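Local atomic coordinates of Glyco_hydro_cc domain-containing protein (Trichoderma gamsii, PDB entry 6UBD), a protein that probably binds beta-1,3-glucan oligosaccharides, as a member of a glycoside hydrolase family (GH128) whose relatives cleave such glucans. Residues Q157-Q160 / S166-F169; E201-F206 / S250-V255; T215-I220 / L261-Q266. All coordinates share one frame; numbering follows the deposited sequence.

Interaction 1 (Q157-Q160 / S166-F169); sequences QFNQ and SWDF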
# COMPACT_ATOMS: atom_id res chain seq x y z
N GLN A 157 -19.64 1.88 0.37
CA GLN A 157 -20.55 2.49 -0.62
C GLN A 157 -20.02 2.20 -2.03
O GLN A 157 -20.83 1.81 -2.93
CB GLN A 157 -20.68 3.96 -0.27
CG GLN A 157 -21.70 4.68 -1.17
CD GLN A 157 -23.12 4.23 -0.89
OE1 GLN A 157 -23.48 3.90 0.25
NE2 GLN A 157 -23.97 4.25 -1.89
N PHE A 158 -18.71 2.34 -2.28
CA PHE A 158 -18.12 2.10 -3.62
C PHE A 158 -18.42 0.67 -4.04
O PHE A 158 -18.74 0.41 -5.20
CB PHE A 158 -16.60 2.37 -3.48
CG PHE A 158 -15.79 2.16 -4.74
CD1 PHE A 158 -15.77 3.09 -5.76
CD2 PHE A 158 -14.99 1.05 -4.89
CE1 PHE A 158 -15.00 2.91 -6.89
CE2 PHE A 158 -14.18 0.87 -6.01
CZ PHE A 158 -14.21 1.80 -7.04
N ASN A 159 -18.28 -0.29 -3.13
CA ASN A 159 -18.45 -1.74 -3.40
C ASN A 159 -19.90 -2.07 -3.80
O ASN A 159 -20.08 -3.13 -4.43
CB ASN A 159 -18.09 -2.54 -2.15
CG ASN A 159 -18.12 -4.03 -2.36
OD1 ASN A 159 -17.43 -4.52 -3.26
ND2 ASN A 159 -18.80 -4.77 -1.48
N GLN A 160 -20.86 -1.22 -3.48
CA GLN A 160 -22.28 -1.42 -3.83
C GLN A 160 -22.60 -0.79 -5.18
O GLN A 160 -23.78 -0.91 -5.66
CB GLN A 160 -23.24 -0.91 -2.75
CG GLN A 160 -23.28 -1.77 -1.48
CD GLN A 160 -23.61 -3.22 -1.74
OE1 GLN A 160 -24.64 -3.55 -2.33
NE2 GLN A 160 -22.74 -4.06 -1.19
N SER A 166 -14.86 -5.85 -10.60
CA SER A 166 -14.47 -5.58 -9.18
C SER A 166 -12.97 -5.85 -8.97
O SER A 166 -12.23 -6.27 -9.88
CB SER A 166 -15.35 -6.32 -8.23
OG SER A 166 -15.11 -5.92 -6.89
N TRP A 167 -12.49 -5.59 -7.75
CA TRP A 167 -11.08 -5.82 -7.39
C TRP A 167 -10.83 -7.29 -7.02
O TRP A 167 -11.70 -8.06 -6.67
CB TRP A 167 -10.62 -4.89 -6.29
CG TRP A 167 -11.31 -4.96 -4.97
CD1 TRP A 167 -10.93 -5.72 -3.90
CD2 TRP A 167 -12.40 -4.14 -4.53
NE1 TRP A 167 -11.73 -5.45 -2.83
CE2 TRP A 167 -12.64 -4.48 -3.17
CE3 TRP A 167 -13.22 -3.19 -5.17
CZ2 TRP A 167 -13.66 -3.85 -2.46
CZ3 TRP A 167 -14.18 -2.57 -4.43
CH2 TRP A 167 -14.37 -2.89 -3.08
N ASP A 168 -9.56 -7.68 -7.15
CA ASP A 168 -9.05 -9.03 -6.75
C ASP A 168 -8.47 -9.05 -5.31
O ASP A 168 -8.64 -10.08 -4.62
CB ASP A 168 -8.00 -9.44 -7.76
CG ASP A 168 -8.47 -9.54 -9.19
OD1 ASP A 168 -9.39 -10.37 -9.40
OD2 ASP A 168 -8.07 -8.69 -10.04
N PHE A 169 -7.86 -7.93 -4.88
CA PHE A 169 -7.25 -7.85 -3.53
C PHE A 169 -7.68 -6.50 -2.95
O PHE A 169 -7.75 -5.49 -3.66
CB PHE A 169 -5.71 -8.07 -3.54
CG PHE A 169 -4.89 -7.07 -4.31
CD1 PHE A 169 -4.57 -7.25 -5.65
CD2 PHE A 169 -4.40 -5.93 -3.70
CE1 PHE A 169 -3.73 -6.35 -6.30
CE2 PHE A 169 -3.61 -5.00 -4.36
CZ PHE A 169 -3.25 -5.25 -5.65
O HOH W 1 -17.39 -4.75 -5.99
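The indole of Trp167 reaches the ring of Phe158 with the CZ3 end of its benzene part, and this atom sits at the edge of the phenyl group, near its plane. CZ3 is 3.7 Å from Phe158 CD2, with CE2 almost as near, so the CD2-CE2 side of the phenyl rim meets CZ3 and the two rings do not stack. On one face of the indole lies Ser166 OG, 3.7 Å above the plane and toward the rim; at its edge, in plane, is Phe169 N. The Asn159 side chain crosses the indole at about a right angle, its amide turned 51° from the ring, and brings OD1 to 3.5 Å from Trp167 CH2. CG of Trp167 stands between the backbone N and the carbonyl carbon (chi1 61°), a rotation that sends the six-membered ring across to the helix and leaves NE1 to donate to Thr170.

In the (beta/alpha)8 barrel this is the return leg of a beta-alpha-beta crossover: helix 154-159 follows strand 140-142, and residues 166-169 lead into strand 170-176. The backbones of Asp168 and Phe169 bond to Leu141, so the chain is fastened to the sheet just where its indole touches Phe158 and Asn159. Helix 120-136 packs against both rings, through Val124 on Phe158 and Trp127 on Trp167, while Lys195 makes a cation-pi contact with the indole.

Polar groups are joined through solvent. One water donates to Asn159 OD1 at 2.7 Å and is also hydrogen-bonded to Ser166 OG, at 2.7 Å. The same amide oxygen thus rests by the indole and holds the water. Asn159, partly exposed, marks the outer margin of the contact, and Phe158, deeper in, also meets Trp154, Pro144 and Leu163.

Interaction 2 (E201-F206 / S250-V255); sequences EFACVF and SVWPPV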
# COMPACT_ATOMS: atom_id res chain seq x y z
N GLU A 201 0.35 0.40 2.89
CA GLU A 201 1.19 1.27 3.75
C GLU A 201 0.95 0.82 5.19
O GLU A 201 -0.17 0.56 5.56
CB GLU A 201 0.86 2.75 3.74
CG GLU A 201 1.12 3.47 2.40
CD GLU A 201 0.74 4.94 2.49
OE1 GLU A 201 1.03 5.54 3.53
OE2 GLU A 201 0.19 5.49 1.55
N PHE A 202 2.01 0.77 6.03
CA PHE A 202 1.89 0.63 7.52
C PHE A 202 2.97 1.44 8.21
O PHE A 202 4.06 1.68 7.67
CB PHE A 202 1.82 -0.85 7.96
CG PHE A 202 3.17 -1.57 7.85
CD1 PHE A 202 4.15 -1.43 8.84
CD2 PHE A 202 3.44 -2.42 6.79
CE1 PHE A 202 5.37 -2.08 8.70
CE2 PHE A 202 4.68 -3.04 6.64
CZ PHE A 202 5.64 -2.88 7.61
N ALA A 203 2.57 1.95 9.38
CA ALA A 203 3.53 2.64 10.29
C ALA A 203 2.92 2.66 11.68
O ALA A 203 1.70 2.60 11.91
CB ALA A 203 3.80 4.08 9.89
N CYS A 204 3.80 2.76 12.70
CA CYS A 204 3.42 2.83 14.14
C CYS A 204 2.97 4.27 14.45
O CYS A 204 3.78 5.22 14.38
CB CYS A 204 4.61 2.44 15.00
SG CYS A 204 4.30 2.27 16.79
N VAL A 205 1.69 4.42 14.74
CA VAL A 205 1.02 5.74 15.00
C VAL A 205 -0.02 5.53 16.09
O VAL A 205 -0.77 4.56 16.10
CB VAL A 205 0.36 6.31 13.74
CG1 VAL A 205 -0.24 7.69 14.03
CG2 VAL A 205 1.28 6.34 12.54
N PHE A 206 -0.02 6.48 17.03
CA PHE A 206 -1.13 6.69 18.01
C PHE A 206 -2.26 7.39 17.26
O PHE A 206 -2.41 8.64 17.31
CB PHE A 206 -0.60 7.44 19.24
CG PHE A 206 0.39 6.70 20.08
CD1 PHE A 206 0.00 5.74 21.02
CD2 PHE A 206 1.76 6.89 19.88
CE1 PHE A 206 0.97 5.09 21.79
CE2 PHE A 206 2.70 6.23 20.62
CZ PHE A 206 2.30 5.30 21.54
N SER A 250 10.24 11.84 13.10
CA SER A 250 11.68 11.74 12.79
C SER A 250 12.24 10.32 13.04
O SER A 250 13.37 10.04 12.59
CB SER A 250 12.46 12.76 13.56
OG SER A 250 12.48 12.42 14.94
N VAL A 251 11.49 9.46 13.74
CA VAL A 251 12.00 8.13 14.17
C VAL A 251 11.58 7.01 13.19
O VAL A 251 12.45 6.15 12.86
CB VAL A 251 11.56 7.86 15.63
CG1 VAL A 251 12.23 6.59 16.14
CG2 VAL A 251 11.93 9.04 16.54
N TRP A 252 10.35 7.04 12.69
CA TRP A 252 9.87 6.04 11.71
C TRP A 252 10.67 6.03 10.40
O TRP A 252 10.84 4.94 9.81
CB TRP A 252 8.35 6.29 11.46
CG TRP A 252 7.78 5.26 10.54
CD1 TRP A 252 7.57 5.39 9.18
CD2 TRP A 252 7.49 3.89 10.84
NE1 TRP A 252 7.20 4.19 8.66
CE2 TRP A 252 7.19 3.23 9.63
CE3 TRP A 252 7.53 3.13 12.02
CZ2 TRP A 252 6.87 1.87 9.59
CZ3 TRP A 252 7.23 1.80 11.99
CH2 TRP A 252 6.91 1.15 10.77
N PRO A 253 11.16 7.17 9.87
CA PRO A 253 11.82 7.11 8.55
C PRO A 253 12.90 6.03 8.49
O PRO A 253 13.72 5.93 9.41
CB PRO A 253 12.44 8.51 8.35
CG PRO A 253 11.48 9.37 9.07
CD PRO A 253 11.04 8.58 10.31
N PRO A 254 12.93 5.19 7.41
CA PRO A 254 13.86 4.05 7.40
C PRO A 254 15.30 4.44 7.01
O PRO A 254 16.14 3.51 7.06
CB PRO A 254 13.21 3.12 6.38
CG PRO A 254 12.51 4.09 5.43
CD PRO A 254 11.94 5.17 6.31
N VAL A 255 15.57 5.70 6.67
CA VAL A 255 16.93 6.18 6.28
C VAL A 255 17.25 7.42 7.14
O VAL A 255 16.40 8.29 7.32
CB VAL A 255 17.01 6.53 4.78
CG1 VAL A 255 18.45 6.95 4.41
CG2 VAL A 255 16.60 5.39 3.90
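Trp252 lays one face of its indole along the strand at Ala203 and Cys204, and the packing there is tight. Ala203 CB makes a CH-pi contact, 3.7 Å from the centroid of the five-membered ring of Trp252 and 19° off its normal. Further along the same face, the backbone takes over: Ala203 CA lies 3.5 Å from Trp252 CZ2, and Cys204 N is 3.6 Å from Trp252 CZ3. Phe202 O, oblique to the ring, comes closest, 3.4 Å from Trp252 CZ2. A side chain as small as a methyl is consistent with the indole lying so near the main chain.

Strand 197-206 is the seventh of the (beta/alpha)8 barrel, and residues 250-255 belong to the loop after the eighth, strand 237-243. That eighth strand fixes the indole too, since Trp252 NE1 bonds to Thr243 O and the ring stacks with Tyr242.

Looser are the side chains of Phe202, crossing at about a right angle with CE1 4.1 Å from Trp252 CH2, and of Cys204, with CB 4.0 Å from Trp252 CZ3 and SG in a disulfide to Cys214. Away from the strand, partly exposed Val251 turns to Gln217 and Ile220, and Ser250 is exposed.

Interaction 3 (T215-I220 / L261-Q266); sequences TDQNQI and LSQSGQ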
# COMPACT_ATOMS: atom_id res chain seq x y z
N THR A 215 7.39 7.55 18.63
CA THR A 215 8.74 8.17 18.68
C THR A 215 9.71 7.43 19.62
O THR A 215 10.88 7.84 19.70
CB THR A 215 8.64 9.64 19.14
OG1 THR A 215 7.95 9.66 20.42
CG2 THR A 215 7.97 10.55 18.13
N ASP A 216 9.29 6.33 20.22
CA ASP A 216 10.15 5.52 21.09
C ASP A 216 10.80 4.41 20.27
O ASP A 216 10.10 3.50 19.82
CB ASP A 216 9.34 5.02 22.28
CG ASP A 216 10.16 4.27 23.32
OD1 ASP A 216 10.47 3.08 23.10
OD2 ASP A 216 10.37 4.88 24.37
N GLN A 217 12.14 4.50 20.09
CA GLN A 217 12.83 3.54 19.23
C GLN A 217 12.62 2.10 19.69
O GLN A 217 12.46 1.18 18.85
CB GLN A 217 14.29 3.87 19.05
CG GLN A 217 14.96 3.07 17.93
CD GLN A 217 14.50 3.48 16.54
OE1 GLN A 217 14.83 4.61 16.11
NE2 GLN A 217 13.79 2.56 15.85
N ASN A 218 12.74 1.87 21.01
CA ASN A 218 12.55 0.49 21.50
C ASN A 218 11.17 -0.07 21.13
O ASN A 218 11.08 -1.22 20.73
CB ASN A 218 12.84 0.50 23.02
CG ASN A 218 12.73 -0.87 23.68
OD1 ASN A 218 13.66 -1.68 23.52
ND2 ASN A 218 11.65 -1.17 24.41
N GLN A 219 10.15 0.71 21.45
CA GLN A 219 8.75 0.30 21.10
C GLN A 219 8.60 0.06 19.58
O GLN A 219 7.93 -0.95 19.21
CB GLN A 219 7.76 1.35 21.60
CG GLN A 219 6.27 1.01 21.26
CD GLN A 219 5.45 2.22 20.82
OE1 GLN A 219 6.00 3.31 20.57
NE2 GLN A 219 4.13 2.06 20.64
N ILE A 220 9.16 0.98 18.78
CA ILE A 220 9.03 0.86 17.29
C ILE A 220 9.69 -0.42 16.82
O ILE A 220 9.16 -1.19 15.99
CB ILE A 220 9.60 2.13 16.61
CG1 ILE A 220 8.65 3.32 16.78
CG2 ILE A 220 9.86 1.84 15.13
CD1 ILE A 220 9.31 4.62 16.51
N LEU A 261 21.15 3.39 6.65
CA LEU A 261 19.89 2.74 7.09
C LEU A 261 19.64 3.11 8.56
O LEU A 261 20.53 2.94 9.44
CB LEU A 261 19.98 1.23 6.90
CG LEU A 261 18.68 0.42 7.07
CD1 LEU A 261 17.61 0.75 6.07
CD2 LEU A 261 19.04 -1.06 7.08
N SER A 262 18.44 3.58 8.93
CA SER A 262 18.11 4.01 10.32
C SER A 262 17.83 2.77 11.16
O SER A 262 17.73 1.64 10.69
CB SER A 262 16.90 4.93 10.33
OG SER A 262 15.72 4.16 10.10
N GLN A 263 17.76 2.98 12.49
CA GLN A 263 17.40 1.87 13.39
C GLN A 263 16.04 1.26 13.04
O GLN A 263 15.86 0.04 13.08
CB GLN A 263 17.46 2.38 14.86
CG GLN A 263 18.88 2.82 15.32
CD GLN A 263 18.80 3.65 16.59
OE1 GLN A 263 18.64 3.10 17.69
NE2 GLN A 263 18.88 4.99 16.42
N SER A 264 15.07 2.10 12.64
CA SER A 264 13.74 1.62 12.18
C SER A 264 13.84 0.83 10.86
O SER A 264 13.30 -0.28 10.75
CB SER A 264 12.77 2.77 12.07
OG SER A 264 12.58 3.45 13.31
N GLY A 265 14.68 1.34 9.95
CA GLY A 265 14.94 0.62 8.70
C GLY A 265 15.61 -0.74 8.91
O GLY A 265 15.35 -1.77 8.22
N GLN A 266 16.56 -0.78 9.87
CA GLN A 266 17.26 -2.04 10.25
C GLN A 266 16.26 -3.00 10.90
O GLN A 266 16.36 -4.20 10.69
CB GLN A 266 18.38 -1.74 11.24
CG GLN A 266 19.60 -1.00 10.66
CD GLN A 266 20.50 -0.38 11.71
OE1 GLN A 266 20.83 0.82 11.69
NE2 GLN A 266 20.88 -1.25 12.64
O HOH W 2 15.33 5.23 13.41
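Two neighbouring outer helices of the (beta/alpha)8 barrel, 217-233 and 263-273, meet at their first turns, where Gln217 reaches across to Ser264. Its NE2 donates to Ser264 OG at 3.0 Å, nearly straight at 166° and close to the plane of the amide. The chain of Gln217 bends at chi2 (70°), which turns the amide onto the other helix, with CD 3.6 Å from Gln263 CB. The Gln217 and Gln263 side chains cross obliquely, with amide planes 35° apart.

Both helices begin with an N-cap. Ser262 OG accepts from Gly265 N at 3.0 Å, and Asp216, in one of its two conformers, accepts from Gln219 N in the same manner. Ser264 N, in the opening turn of its helix, donates to a water 3.2 Å away, and this water also lies by Gln217 OE1.

Ser264 OG has a further partner in Val251 O, to which it donates, and Gln217 NE2 likewise bonds Asn221 OD1 within its own helix. With an alanine at Gln217, Ser264 OG and Asn221 OD1 would probably each lose the NE2 donor, and a gap is likely to open beside CB of Gln263. Next to this hydrogen bond, buried Ile220 sets CG2 3.6 Å from Ser264 OG and also packs on Val251.

Overall arrangement
Interactions 2 and 3 form one region, their centres 8 Å apart and their segments alternating along the chain. Loop 250-255 joins them: Val251 O lies 2.7 Å from Ser264 OG and Pro253 O 2.8 Å from Ser262 OG, so the loop that carries Trp252 is also tied to the start of helix 263-273. Interaction 1 is remote, with its centre about 29 Å from that of interaction 2 and about 35 Å from that of interaction 3, across the middle of the chain. It lies where strand 170-176 is entered, whereas interaction 2 takes in the C-terminal half of strand 197-206 and interaction 3 later helix starts, toward the side on which barrels of this kind usually bind sugar.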